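Local structure of arginine kinase (Cydia pomonella granulosis virus, 6VVG) at residues A203-L207 / A249-V253; F180-K184 / L259-R264; V126-N130 / Y268-I272. The protein is, despite its name, the viral protein kinase PK-1, which binds adenine nucleotide and probably phosphorylates serine and threonine side chains of proteins. All coordinates share one frame; numbering follows the deposited sequence.

Contact 1 of 3, residues A203-L207 / A249-V253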
loop_
_atom_site.group_PDB
_atom_site.type_symbol
_atom_site.label_atom_id
_atom_site.label_comp_id
_atom_site.label_asym_id
_atom_site.label_seq_id
_atom_site.Cartn_x
_atom_site.Cartn_y
_atom_site.Cartn_z
ATOM N N ALA A 203 -25.060 0.664 9.222
ATOM C CA ALA A 203 -26.351 1.239 8.858
ATOM C C ALA A 203 -27.460 0.675 9.734
ATOM O O ALA A 203 -28.319 1.414 10.230
ATOM C CB ALA A 203 -26.638 0.978 7.377
ATOM N N TYR A 204 -27.455 -0.642 9.943
ATOM C CA TYR A 204 -28.447 -1.238 10.830
ATOM C C TYR A 204 -28.339 -0.661 12.235
ATOM O O TYR A 204 -29.354 -0.407 12.894
ATOM C CB TYR A 204 -28.286 -2.756 10.869
ATOM C CG TYR A 204 -29.480 -3.456 11.482
ATOM C CD1 TYR A 204 -29.672 -3.477 12.862
ATOM C CD2 TYR A 204 -30.427 -4.076 10.682
ATOM C CE1 TYR A 204 -30.773 -4.102 13.420
ATOM C CE2 TYR A 204 -31.524 -4.709 11.233
ATOM C CZ TYR A 204 -31.692 -4.719 12.599
ATOM O OH TYR A 204 -32.787 -5.350 13.145
ATOM N N GLU A 205 -27.113 -0.436 12.705
ATOM C CA GLU A 205 -26.915 -0.001 14.082
ATOM C C GLU A 205 -27.388 1.433 14.284
ATOM O O GLU A 205 -28.079 1.731 15.263
ATOM C CB GLU A 205 -25.444 -0.152 14.466
ATOM C CG GLU A 205 -25.033 -1.605 14.656
ATOM C CD GLU A 205 -23.573 -1.772 15.008
ATOM O OE1 GLU A 205 -22.720 -1.211 14.289
ATOM O OE2 GLU A 205 -23.281 -2.470 16.003
ATOM N N ILE A 206 -27.034 2.341 13.372
ATOM C CA ILE A 206 -27.463 3.721 13.575
ATOM C C ILE A 206 -28.963 3.861 13.347
ATOM O O ILE A 206 -29.621 4.681 13.999
ATOM C CB ILE A 206 -26.676 4.708 12.694
ATOM C CG1 ILE A 206 -26.789 4.358 11.213
ATOM C CG2 ILE A 206 -25.222 4.761 13.134
ATOM C CD1 ILE A 206 -26.148 5.405 10.308
ATOM N N LEU A 207 -29.531 3.080 12.426
ATOM C CA LEU A 207 -30.964 3.184 12.166
ATOM C C LEU A 207 -31.777 2.623 13.325
ATOM O O LEU A 207 -32.791 3.211 13.723
ATOM C CB LEU A 207 -31.319 2.456 10.870
ATOM C CG LEU A 207 -31.005 3.190 9.567
ATOM C CD1 LEU A 207 -31.093 2.237 8.379
ATOM C CD2 LEU A 207 -31.937 4.375 9.379
ATOM N N ALA A 249 -35.824 2.037 4.301
ATOM C CA ALA A 249 -34.681 1.838 5.188
ATOM C C ALA A 249 -34.545 0.374 5.579
ATOM O O ALA A 249 -33.432 -0.162 5.640
ATOM C CB ALA A 249 -34.820 2.714 6.433
ATOM N N ASN A 250 -35.666 -0.290 5.854
ATOM C CA ASN A 250 -35.610 -1.710 6.173
ATOM C C ASN A 250 -35.127 -2.514 4.975
ATOM O O ASN A 250 -34.219 -3.340 5.101
ATOM C CB ASN A 250 -36.978 -2.197 6.642
ATOM C CG ASN A 250 -37.184 -1.990 8.128
ATOM O OD1 ASN A 250 -36.516 -2.615 8.954
ATOM N ND2 ASN A 250 -38.104 -1.101 8.479
ATOM N N ASP A 251 -35.694 -2.263 3.794
ATOM C CA ASP A 251 -35.251 -2.989 2.607
ATOM C C ASP A 251 -33.762 -2.794 2.360
ATOM O O ASP A 251 -33.087 -3.709 1.873
ATOM C CB ASP A 251 -36.052 -2.541 1.385
ATOM C CG ASP A 251 -35.926 -3.503 0.224
ATOM O OD1 ASP A 251 -36.411 -4.647 0.344
ATOM O OD2 ASP A 251 -35.334 -3.119 -0.806
ATOM N N PHE A 252 -33.232 -1.617 2.696
ATOM C CA PHE A 252 -31.805 -1.364 2.520
ATOM C C PHE A 252 -30.971 -2.319 3.365
ATOM O O PHE A 252 -30.070 -2.991 2.852
ATOM C CB PHE A 252 -31.491 0.093 2.871
ATOM C CG PHE A 252 -30.053 0.478 2.652
ATOM C CD1 PHE A 252 -29.542 0.603 1.369
ATOM C CD2 PHE A 252 -29.215 0.719 3.729
ATOM C CE1 PHE A 252 -28.218 0.956 1.166
ATOM C CE2 PHE A 252 -27.891 1.072 3.531
ATOM C CZ PHE A 252 -27.394 1.194 2.250
ATOM N N VAL A 253 -31.262 -2.406 4.666
ATOM C CA VAL A 253 -30.396 -3.190 5.540
ATOM C C VAL A 253 -30.560 -4.678 5.259
ATOM O O VAL A 253 -29.591 -5.446 5.335
ATOM C CB VAL A 253 -30.652 -2.851 7.021
ATOM C CG1 VAL A 253 -30.404 -1.363 7.269
ATOM C CG2 VAL A 253 -32.054 -3.249 7.442
#
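Val253 sets one methyl against Tyr204 and the other against Leu207, in a helix pair of the C-lobe of the protein kinase fold. Helix 192-208, the F helix in kinase nomenclature, meets helix 247-256, the H helix, with the short segment axes 10.4 Å apart and their directions 150° apart, so the two run roughly antiparallel. CG2 of Val253 lies 3.7 Å from CD2 of Tyr204, approaching the ring obliquely, while CG1 lies 3.8 Å from CD1 of Leu207. With CG1 turned opposite its carbonyl carbon (chi1 -59°), the beta-branched valine serves two neighbours at once. One turn earlier on the same helix, Ala249 CB meets CD1 of Leu207 at 4.2 Å; alanine suits the spot because its single methyl meets the end of the long leucine. The contact is thus wholly apolar and buried. Further out, the hydroxyl of Tyr204 is hydrogen-bonded to the carbonyl oxygen of Pro240, which ties down the polar end of a ring that packs on Val253. Phe252 also meets the rings of His274, edge-to-face, and Phe276, and it presents its edge to the first helix: its CE2 lies 4.0 Å from Ala203 CB, near the ring plane.

Contact 2 of 3, residues F180-K184 / L259-R264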
loop_
_atom_site.group_PDB
_atom_site.type_symbol
_atom_site.label_atom_id
_atom_site.label_comp_id
_atom_site.label_asym_id
_atom_site.label_seq_id
_atom_site.Cartn_x
_atom_site.Cartn_y
_atom_site.Cartn_z
ATOM N N PHE A 180 -17.428 -9.111 10.635
ATOM C CA PHE A 180 -16.892 -9.925 9.550
ATOM C C PHE A 180 -17.996 -10.330 8.579
ATOM O O PHE A 180 -19.029 -10.861 8.993
ATOM C CB PHE A 180 -16.233 -11.195 10.095
ATOM C CG PHE A 180 -14.870 -10.996 10.699
ATOM C CD1 PHE A 180 -14.378 -9.736 10.973
ATOM C CD2 PHE A 180 -14.087 -12.098 11.010
ATOM C CE1 PHE A 180 -13.123 -9.574 11.539
ATOM C CE2 PHE A 180 -12.836 -11.943 11.575
ATOM C CZ PHE A 180 -12.354 -10.680 11.841
ATOM N N SER A 181 -17.762 -10.121 7.283
ATOM C CA SER A 181 -18.676 -10.609 6.264
ATOM C C SER A 181 -18.561 -12.124 6.122
ATOM O O SER A 181 -17.560 -12.721 6.530
ATOM C CB SER A 181 -18.376 -9.952 4.922
ATOM O OG SER A 181 -17.194 -10.492 4.351
ATOM N N PRO A 182 -19.576 -12.774 5.539
ATOM C CA PRO A 182 -19.446 -14.222 5.280
ATOM C C PRO A 182 -18.163 -14.559 4.540
ATOM O O PRO A 182 -17.518 -15.574 4.830
ATOM C CB PRO A 182 -20.692 -14.547 4.440
ATOM C CG PRO A 182 -21.696 -13.482 4.822
ATOM C CD PRO A 182 -20.867 -12.231 5.070
ATOM N N GLU A 183 -17.768 -13.707 3.594
ATOM C CA GLU A 183 -16.590 -13.980 2.779
ATOM C C GLU A 183 -15.309 -13.866 3.597
ATOM O O GLU A 183 -14.380 -14.663 3.417
ATOM C CB GLU A 183 -16.558 -13.021 1.590
ATOM C CG GLU A 183 -17.665 -13.250 0.558
ATOM C CD GLU A 183 -19.049 -12.906 1.081
ATOM O OE1 GLU A 183 -19.174 -11.927 1.847
ATOM O OE2 GLU A 183 -20.013 -13.620 0.731
ATOM N N LYS A 184 -15.229 -12.879 4.493
ATOM C CA LYS A 184 -14.041 -12.768 5.333
ATOM C C LYS A 184 -13.952 -13.937 6.303
ATOM O O LYS A 184 -12.855 -14.441 6.579
ATOM C CB LYS A 184 -14.035 -11.443 6.098
ATOM C CG LYS A 184 -12.743 -11.214 6.886
ATOM C CD LYS A 184 -12.616 -9.785 7.402
ATOM C CE LYS A 184 -11.372 -9.630 8.274
ATOM N NZ LYS A 184 -11.001 -8.206 8.497
ATOM N N LEU A 259 -27.174 -12.935 3.385
ATOM C CA LEU A 259 -26.127 -13.945 3.501
ATOM C C LEU A 259 -25.543 -14.283 2.133
ATOM O O LEU A 259 -24.320 -14.313 1.956
ATOM C CB LEU A 259 -26.681 -15.202 4.170
ATOM C CG LEU A 259 -25.737 -16.407 4.186
ATOM C CD1 LEU A 259 -24.428 -16.042 4.878
ATOM C CD2 LEU A 259 -26.393 -17.605 4.859
ATOM N N ASP A 260 -26.409 -14.547 1.157
ATOM C CA ASP A 260 -25.988 -14.857 -0.204
ATOM C C ASP A 260 -25.565 -13.572 -0.903
ATOM O O ASP A 260 -26.374 -12.652 -1.067
ATOM C CB ASP A 260 -27.135 -15.533 -0.955
ATOM C CG ASP A 260 -26.719 -16.074 -2.311
ATOM O OD1 ASP A 260 -25.640 -15.697 -2.817
ATOM O OD2 ASP A 260 -27.485 -16.883 -2.874
ATOM N N ILE A 261 -24.295 -13.501 -1.313
ATOM C CA ILE A 261 -23.812 -12.277 -1.946
ATOM C C ILE A 261 -24.576 -12.002 -3.233
ATOM O O ILE A 261 -24.726 -10.844 -3.643
ATOM C CB ILE A 261 -22.291 -12.359 -2.190
ATOM C CG1 ILE A 261 -21.734 -10.955 -2.448
ATOM C CG2 ILE A 261 -21.984 -13.273 -3.359
ATOM C CD1 ILE A 261 -20.243 -10.821 -2.193
ATOM N N ASN A 262 -25.087 -13.050 -3.883
ATOM C CA ASN A 262 -25.887 -12.890 -5.090
ATOM C C ASN A 262 -27.262 -12.302 -4.816
ATOM O O ASN A 262 -28.023 -12.073 -5.764
ATOM C CB ASN A 262 -26.028 -14.240 -5.791
ATOM C CG ASN A 262 -24.700 -14.775 -6.285
ATOM O OD1 ASN A 262 -24.225 -14.390 -7.351
ATOM N ND2 ASN A 262 -24.087 -15.659 -5.504
ATOM N N SER A 263 -27.598 -12.055 -3.551
ATOM C CA SER A 263 -28.820 -11.350 -3.180
ATOM C C SER A 263 -28.508 -10.091 -2.380
ATOM O O SER A 263 -29.403 -9.521 -1.749
ATOM C CB SER A 263 -29.743 -12.271 -2.381
ATOM O OG SER A 263 -30.246 -13.312 -3.197
ATOM N N ARG A 264 -27.256 -9.642 -2.410
ATOM C CA ARG A 264 -26.758 -8.591 -1.536
ATOM C C ARG A 264 -26.329 -7.377 -2.348
ATOM O O ARG A 264 -25.924 -7.492 -3.510
ATOM C CB ARG A 264 -25.569 -9.110 -0.702
ATOM C CG ARG A 264 -25.095 -8.181 0.401
ATOM C CD ARG A 264 -23.762 -8.632 1.010
ATOM N NE ARG A 264 -23.697 -10.069 1.273
ATOM C CZ ARG A 264 -22.568 -10.752 1.419
ATOM N NH1 ARG A 264 -21.402 -10.128 1.326
ATOM N NH2 ARG A 264 -22.602 -12.057 1.658
HETATM O O HOH W 1 -22.404 -15.589 -0.849
#
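Ser181-Pro182-Glu183 is this kinase's version of the APE motif, the Ala-Pro-Glu sequence that closes the activation segment, and its glutamate forms the buried ion pair with an arginine that is a hallmark of the eukaryotic protein kinase C-lobe. Glu183 and Arg264 approach from opposite directions and meet end-on. NH1 of Arg264 gives a nearly straight bond to OE1 of Glu183 (2.9 Å, 167°), lying in the guanidinium plane but reaching the oxygen from above the carboxylate plane. NH2 of Arg264 bonds to OE2 of Glu183 at 3.2 Å, on the syn lone pair, and has only a weak second bond to OE1. The two flat groups are therefore twisted, their planes 48° apart, rather than coplanar.

Arginine suits the place because it has donors for more than the carboxylate. A bend at chi3 (-44°) turns its head so that NH2 also bonds to Leu259 O at 2.9 Å, while NE bonds to the carbonyl oxygen of Ala258; together these fix the rotation of the guanidinium. Ile261 CA lies over the rim of one face. Pro182 adds an apolar shoulder, its CG 3.7 Å from Leu259 CD1 and 3.6 Å from Arg264 NH2, and Trp197 of helix 192-208 packs against the same proline. Ser181 is the N-cap of the short helix that carries the glutamate, its OG accepting from Lys184 N at 3.1 Å. A water joins the two sides as well: it accepts from Ile261 N at 2.9 Å and donates a weak bond to Glu183 OE2.

Contact 3 of 3, residues V126-N130 / Y268-I272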
loop_
_atom_site.group_PDB
_atom_site.type_symbol
_atom_site.label_atom_id
_atom_site.label_comp_id
_atom_site.label_asym_id
_atom_site.label_seq_id
_atom_site.Cartn_x
_atom_site.Cartn_y
_atom_site.Cartn_z
ATOM N N VAL A 126 -20.559 5.653 2.127
ATOM C CA VAL A 126 -20.441 4.856 0.909
ATOM C C VAL A 126 -19.590 5.588 -0.119
ATOM O O VAL A 126 -18.703 5.002 -0.752
ATOM C CB VAL A 126 -21.839 4.528 0.354
ATOM C CG1 VAL A 126 -21.740 3.940 -1.048
ATOM C CG2 VAL A 126 -22.573 3.582 1.301
ATOM N N THR A 127 -19.848 6.885 -0.296
ATOM C CA THR A 127 -19.086 7.674 -1.258
ATOM C C THR A 127 -17.614 7.734 -0.875
ATOM O O THR A 127 -16.736 7.594 -1.734
ATOM C CB THR A 127 -19.670 9.082 -1.350
ATOM O OG1 THR A 127 -20.991 9.019 -1.901
ATOM C CG2 THR A 127 -18.796 9.978 -2.212
ATOM N N ALA A 128 -17.327 7.946 0.410
ATOM C CA ALA A 128 -15.943 8.039 0.859
ATOM C C ALA A 128 -15.218 6.714 0.668
ATOM O O ALA A 128 -14.097 6.675 0.148
ATOM C CB ALA A 128 -15.898 8.471 2.323
ATOM N N LEU A 129 -15.839 5.613 1.093
ATOM C CA LEU A 129 -15.199 4.311 0.936
ATOM C C LEU A 129 -15.000 3.976 -0.538
ATOM O O LEU A 129 -13.980 3.386 -0.914
ATOM C CB LEU A 129 -16.022 3.230 1.630
ATOM C CG LEU A 129 -15.932 3.216 3.158
ATOM C CD1 LEU A 129 -16.917 2.213 3.754
ATOM C CD2 LEU A 129 -14.515 2.910 3.623
ATOM N N ASN A 130 -15.958 4.351 -1.391
ATOM C CA ASN A 130 -15.775 4.139 -2.825
ATOM C C ASN A 130 -14.548 4.877 -3.333
ATOM O O ASN A 130 -13.760 4.327 -4.116
ATOM C CB ASN A 130 -17.015 4.585 -3.600
ATOM C CG ASN A 130 -16.961 4.182 -5.066
ATOM O OD1 ASN A 130 -16.792 3.007 -5.393
ATOM N ND2 ASN A 130 -17.102 5.157 -5.954
ATOM N N TYR A 268 -20.486 -0.801 -4.920
ATOM C CA TYR A 268 -20.827 0.614 -4.800
ATOM C C TYR A 268 -22.107 0.938 -5.559
ATOM O O TYR A 268 -23.022 1.570 -5.020
ATOM C CB TYR A 268 -19.680 1.480 -5.322
ATOM C CG TYR A 268 -20.062 2.933 -5.527
ATOM C CD1 TYR A 268 -20.273 3.771 -4.444
ATOM C CD2 TYR A 268 -20.218 3.463 -6.803
ATOM C CE1 TYR A 268 -20.619 5.098 -4.617
ATOM C CE2 TYR A 268 -20.570 4.793 -6.988
ATOM C CZ TYR A 268 -20.768 5.603 -5.890
ATOM O OH TYR A 268 -21.116 6.925 -6.067
ATOM N N ASP A 269 -22.183 0.514 -6.823
ATOM C CA ASP A 269 -23.311 0.898 -7.668
ATOM C C ASP A 269 -24.621 0.341 -7.125
ATOM O O ASP A 269 -25.655 1.023 -7.155
ATOM C CB ASP A 269 -23.076 0.423 -9.100
ATOM C CG ASP A 269 -22.125 1.326 -9.865
ATOM O OD1 ASP A 269 -22.487 2.496 -10.106
ATOM O OD2 ASP A 269 -21.017 0.873 -10.222
ATOM N N GLU A 270 -24.602 -0.895 -6.629
ATOM C CA GLU A 270 -25.804 -1.463 -6.026
ATOM C C GLU A 270 -26.237 -0.644 -4.819
ATOM O O GLU A 270 -27.414 -0.295 -4.677
ATOM C CB GLU A 270 -25.555 -2.914 -5.622
ATOM C CG GLU A 270 -25.636 -3.913 -6.756
ATOM C CD GLU A 270 -25.155 -5.289 -6.343
ATOM O OE1 GLU A 270 -24.079 -5.383 -5.714
ATOM O OE2 GLU A 270 -25.852 -6.277 -6.648
ATOM N N ILE A 271 -25.289 -0.325 -3.936
ATOM C CA ILE A 271 -25.623 0.393 -2.709
ATOM C C ILE A 271 -26.179 1.772 -3.036
ATOM O O ILE A 271 -27.260 2.154 -2.573
ATOM C CB ILE A 271 -24.388 0.493 -1.796
ATOM C CG1 ILE A 271 -23.911 -0.902 -1.384
ATOM C CG2 ILE A 271 -24.693 1.346 -0.573
ATOM C CD1 ILE A 271 -22.508 -0.916 -0.800
ATOM N N ILE A 272 -25.446 2.540 -3.845
ATOM C CA ILE A 272 -25.782 3.941 -4.059
ATOM C C ILE A 272 -27.063 4.116 -4.862
ATOM O O ILE A 272 -27.659 5.199 -4.836
ATOM C CB ILE A 272 -24.593 4.643 -4.740
ATOM C CG1 ILE A 272 -24.655 6.154 -4.517
ATOM C CG2 ILE A 272 -24.555 4.322 -6.230
ATOM C CD1 ILE A 272 -24.401 6.572 -3.087
HETATM O O HOH W 2 -21.779 8.734 -4.393
#
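Asn130 lays its side-chain amide flat on the ring of Tyr268, the two planes only 7° apart, as a nearly parallel amide-ring stack. ND2 of Asn130 sits over the centre of the Tyr268 ring, 3.4 Å above its plane, and the amide's OD1 points back toward the root of the tyrosine, 3.3 Å from CB. With CG of Asn130 extended away from its own backbone N (chi1 -171°), the amide projects across the gap and meets the ring broadside. Ile272, one turn on from the tyrosine, packs CG2 near the rim of the opposite face, 4.0 Å above the ring plane, so both faces of the ring are met, the amide over the centre and the methyl toward the rim.

Val126 fills the inner side of the same joint. Its CG1 comes obliquely against the ring, 3.7 Å from Tyr268 CD1, while CG2 meets CG2 of Ile271 at 3.6 Å; Trp196 of helix 192-208 packs on both aliphatic residues. The joint pairs helix 115-133, the long E helix of the kinase C-lobe, with helix 268-272 near the end of the chain, their directions 169° apart and nearly antiparallel.

On the outer rim, a water bridges Thr127 OG1 and Tyr268 OH, 2.6 Å from each, lying near the plane of the ring; OG1 is also hydrogen-bonded to Ile123 O, in its own helix. The chemistry is thus graded: hydrocarbon inward, water outward, with asparagine and tyrosine between, residues flat enough to stack yet polar enough to tolerate the boundary. The outer half of the joint therefore rests on flat-on dispersion between amide and ring, with a water making the polar link.

All three contacts belong to the C-lobe, their centres 15 to 16 Å from one another. Their first segments come along the chain as 126-130, 180-184 and 203-207, followed by 249-253, 259-264 and 268-272, so contact 1 is nested inside the loop closed by contact 2, and both inside that of contact 3. Contacts 1 and 3 touch through Phe252 and Ile271, and the backbone oxygen of Arg264 in contact 2 lies against Glu270 of contact 3. Helix 192-208 gives one side of contact 1 and packs Trp197 on contact 2 and Trp196 on contact 3. Segments 249-253, 259-264 and 268-272 thus pack on the central helix, the end of the activation segment and the long helix, respectively, away from the nucleotide pocket.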